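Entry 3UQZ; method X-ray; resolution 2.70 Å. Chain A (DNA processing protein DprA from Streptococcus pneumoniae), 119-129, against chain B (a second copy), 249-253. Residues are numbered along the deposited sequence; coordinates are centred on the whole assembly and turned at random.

Chain A (119-129) KQGAKSVEKVI
Chain B, residues 249-253: GSILD

What does the contact look like before chain B is followed residue by residue? Chain A supplies a regular helix, 119-129, that runs on beyond the stretch; its phi/psi values stay near -65/-40, and i to i+4 hydrogen bonds such as Lys127(A) N to Lys123(A) O, 3.0 Å, and Val128(A) N to Ser124(A) O, 3.1 Å, hold it. Against it lies an irregular segment of the second copy, with Ser124(A) CA and Leu252(B) CA 6.7 Å apart at the closest register. The two stretches bury 341 Å² together, yet no hydrogen bond or salt bridge crosses between them, so packing carries the contact. The helix residues that take part, Gln120(A), Lys123(A), Ser124(A), Lys127(A) and Val128(A), recur at spacings of three and four and so share one side of the helix.

How does chain B approach the helix? Gly249(B), extended at phi/psi -151/-167, makes no contact. Ser250(B), at -68/147 with chi1 t (165°), has its CA-to-CB bond toward the helix but barely touches it: Gln120(A) NE2 and Ser250(B) OG stand 4.2 Å apart, not a hydrogen bond. Its hydroxyl instead accepts from the backbone ahead, Leu252(B) N to Ser250(B) OG at 3.0 Å and 155°, a local bond within chain B that links two residues of the irregular segment.

Where does Ile251(B) settle? At phi/psi -91/-4 its CA-to-CB bond points toward the helix, with chi1 p (61°) and chi2 between wells at 130°, and the residue is buried. Ile251(B) CD1 lies 4.1 Å from Val128(A) CG2, an apolar contact, and also 4.1 Å from Ser124(A) O. Val128(A) is t at chi1 (176°). The CA-to-CB bond of Lys127(A) also points toward chain B, with chi1 to chi3 t and chi4 m (-82°), and its outer methylenes pass near Ile251(B): Lys127(A) CD is 4.1 Å from Ile251(B) CD1 and Lys127(A) CE 3.9 Å from Ile251(B) O, while its NZ is hydrogen-bonded elsewhere in the structure.

What does Leu252(B) add? It has the largest covered area, 103 Å². Its phi/psi is -87/-49, and although its CA-to-CB bond runs sideways, chi1 m (-52°) and chi2 at 149° bring its end nearer the helix. Leu252(B) CD1 sits 3.4 Å from Gln120(A) NE2 and 3.8 Å from Ser124(A) OG, whereas Leu252(B) CD2 lies 3.9 Å from Lys123(A) CB. Gln120(A), m at chi1 and chi2 with chi3 at 95°, likewise starts sideways and ends nearer. Ser124(A), with chi1 m (-54°), donates from OG to Gln120(A) O at 2.7 Å, turning its hydroxyl proton back into its own helix. Lys123(A), with chi1 m (-66°) and chi2 at -98°, leads its end away; Lys123(A) NZ makes a long salt bridge to Glu126(A) OE1, 3.9 Å. Asp253(B), phi/psi -66/-33 and chi1 p (57°), ends the stretch out of contact.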

# COMPACT_ATOMS: atom_id res chain seq x y z
N LYS A 119 3.65 -18.88 -5.90
CA LYS A 119 3.33 -18.86 -7.33
C LYS A 119 2.65 -17.55 -7.72
O LYS A 119 2.88 -17.06 -8.83
CB LYS A 119 2.51 -20.10 -7.73
CG LYS A 119 3.41 -21.32 -7.96
CD LYS A 119 2.65 -22.64 -8.06
CE LYS A 119 3.62 -23.80 -8.19
NZ LYS A 119 2.95 -25.11 -7.97
N GLN A 120 1.88 -16.96 -6.78
CA GLN A 120 1.19 -15.67 -6.94
C GLN A 120 2.19 -14.53 -7.01
O GLN A 120 2.04 -13.65 -7.85
CB GLN A 120 0.16 -15.44 -5.81
CG GLN A 120 -1.02 -16.42 -5.82
CD GLN A 120 -1.96 -16.24 -7.00
OE1 GLN A 120 -1.83 -16.92 -8.03
NE2 GLN A 120 -2.92 -15.33 -6.87
N GLY A 121 3.23 -14.60 -6.17
CA GLY A 121 4.33 -13.64 -6.16
C GLY A 121 5.05 -13.58 -7.50
O GLY A 121 5.25 -12.48 -8.04
N ALA A 122 5.38 -14.75 -8.07
CA ALA A 122 6.03 -14.86 -9.38
C ALA A 122 5.14 -14.33 -10.51
O ALA A 122 5.65 -13.68 -11.42
CB ALA A 122 6.42 -16.30 -9.66
N LYS A 123 3.81 -14.58 -10.44
CA LYS A 123 2.87 -14.10 -11.47
C LYS A 123 2.70 -12.57 -11.40
O LYS A 123 2.48 -11.94 -12.43
CB LYS A 123 1.51 -14.82 -11.37
CG LYS A 123 1.52 -16.32 -11.68
CD LYS A 123 1.08 -16.66 -13.10
CE LYS A 123 1.58 -18.02 -13.51
NZ LYS A 123 1.50 -18.21 -14.98
N SER A 124 2.83 -12.00 -10.18
CA SER A 124 2.73 -10.55 -9.93
C SER A 124 3.89 -9.84 -10.63
O SER A 124 3.67 -8.84 -11.30
CB SER A 124 2.78 -10.26 -8.43
OG SER A 124 1.80 -10.99 -7.73
N VAL A 125 5.12 -10.37 -10.47
CA VAL A 125 6.35 -9.85 -11.07
C VAL A 125 6.25 -9.91 -12.59
O VAL A 125 6.52 -8.92 -13.27
CB VAL A 125 7.59 -10.59 -10.51
CG1 VAL A 125 8.85 -10.22 -11.27
CG2 VAL A 125 7.77 -10.31 -9.04
N GLU A 126 5.80 -11.07 -13.12
CA GLU A 126 5.60 -11.31 -14.55
C GLU A 126 4.62 -10.30 -15.16
O GLU A 126 4.91 -9.77 -16.24
CB GLU A 126 5.15 -12.76 -14.79
CG GLU A 126 5.09 -13.14 -16.26
CD GLU A 126 4.47 -14.49 -16.59
OE1 GLU A 126 3.59 -14.97 -15.83
OE2 GLU A 126 4.85 -15.06 -17.64
N LYS A 127 3.50 -10.02 -14.47
CA LYS A 127 2.47 -9.08 -14.90
C LYS A 127 3.03 -7.65 -14.96
O LYS A 127 2.85 -6.98 -15.98
CB LYS A 127 1.24 -9.17 -13.97
CG LYS A 127 0.04 -8.33 -14.42
CD LYS A 127 -1.09 -8.40 -13.39
CE LYS A 127 -2.26 -7.50 -13.72
NZ LYS A 127 -2.00 -6.09 -13.30
N VAL A 128 3.71 -7.20 -13.88
CA VAL A 128 4.34 -5.87 -13.81
C VAL A 128 5.41 -5.71 -14.93
O VAL A 128 5.39 -4.69 -15.62
CB VAL A 128 4.89 -5.53 -12.40
CG1 VAL A 128 5.63 -4.19 -12.38
CG2 VAL A 128 3.77 -5.54 -11.36
N ILE A 129 6.27 -6.72 -15.14
CA ILE A 129 7.31 -6.68 -16.18
C ILE A 129 6.70 -6.61 -17.59
O ILE A 129 7.16 -5.80 -18.40
CB ILE A 129 8.38 -7.79 -16.01
CG1 ILE A 129 9.28 -7.47 -14.79
CG2 ILE A 129 9.22 -8.01 -17.30
CD1 ILE A 129 10.09 -8.58 -14.32
N GLY B 249 -4.33 -6.31 -1.05
CA GLY B 249 -4.55 -7.66 -1.54
C GLY B 249 -3.72 -7.95 -2.77
O GLY B 249 -2.81 -7.20 -3.11
N SER B 250 -4.05 -9.06 -3.46
CA SER B 250 -3.36 -9.48 -4.67
C SER B 250 -3.66 -8.49 -5.79
O SER B 250 -4.75 -7.92 -5.81
CB SER B 250 -3.81 -10.89 -5.08
OG SER B 250 -3.44 -11.22 -6.41
N ILE B 251 -2.69 -8.28 -6.69
CA ILE B 251 -2.87 -7.39 -7.84
C ILE B 251 -3.39 -8.18 -9.03
O ILE B 251 -3.69 -7.60 -10.08
CB ILE B 251 -1.58 -6.57 -8.17
CG1 ILE B 251 -0.38 -7.46 -8.54
CG2 ILE B 251 -1.22 -5.62 -7.05
CD1 ILE B 251 0.32 -7.05 -9.80
N LEU B 252 -3.51 -9.51 -8.86
CA LEU B 252 -3.94 -10.46 -9.89
C LEU B 252 -5.46 -10.64 -9.97
O LEU B 252 -6.00 -10.59 -11.08
CB LEU B 252 -3.26 -11.84 -9.70
CG LEU B 252 -1.74 -11.87 -9.57
CD1 LEU B 252 -1.29 -13.01 -8.70
CD2 LEU B 252 -1.08 -11.93 -10.94
N ASP B 253 -6.14 -10.87 -8.82
CA ASP B 253 -7.58 -11.13 -8.73
C ASP B 253 -8.57 -10.03 -9.10
O ASP B 253 -9.65 -10.35 -9.61
CB ASP B 253 -7.98 -11.87 -7.43
CG ASP B 253 -7.61 -11.22 -6.11
OD1 ASP B 253 -7.68 -9.96 -6.03
OD2 ASP B 253 -7.32 -11.96 -5.14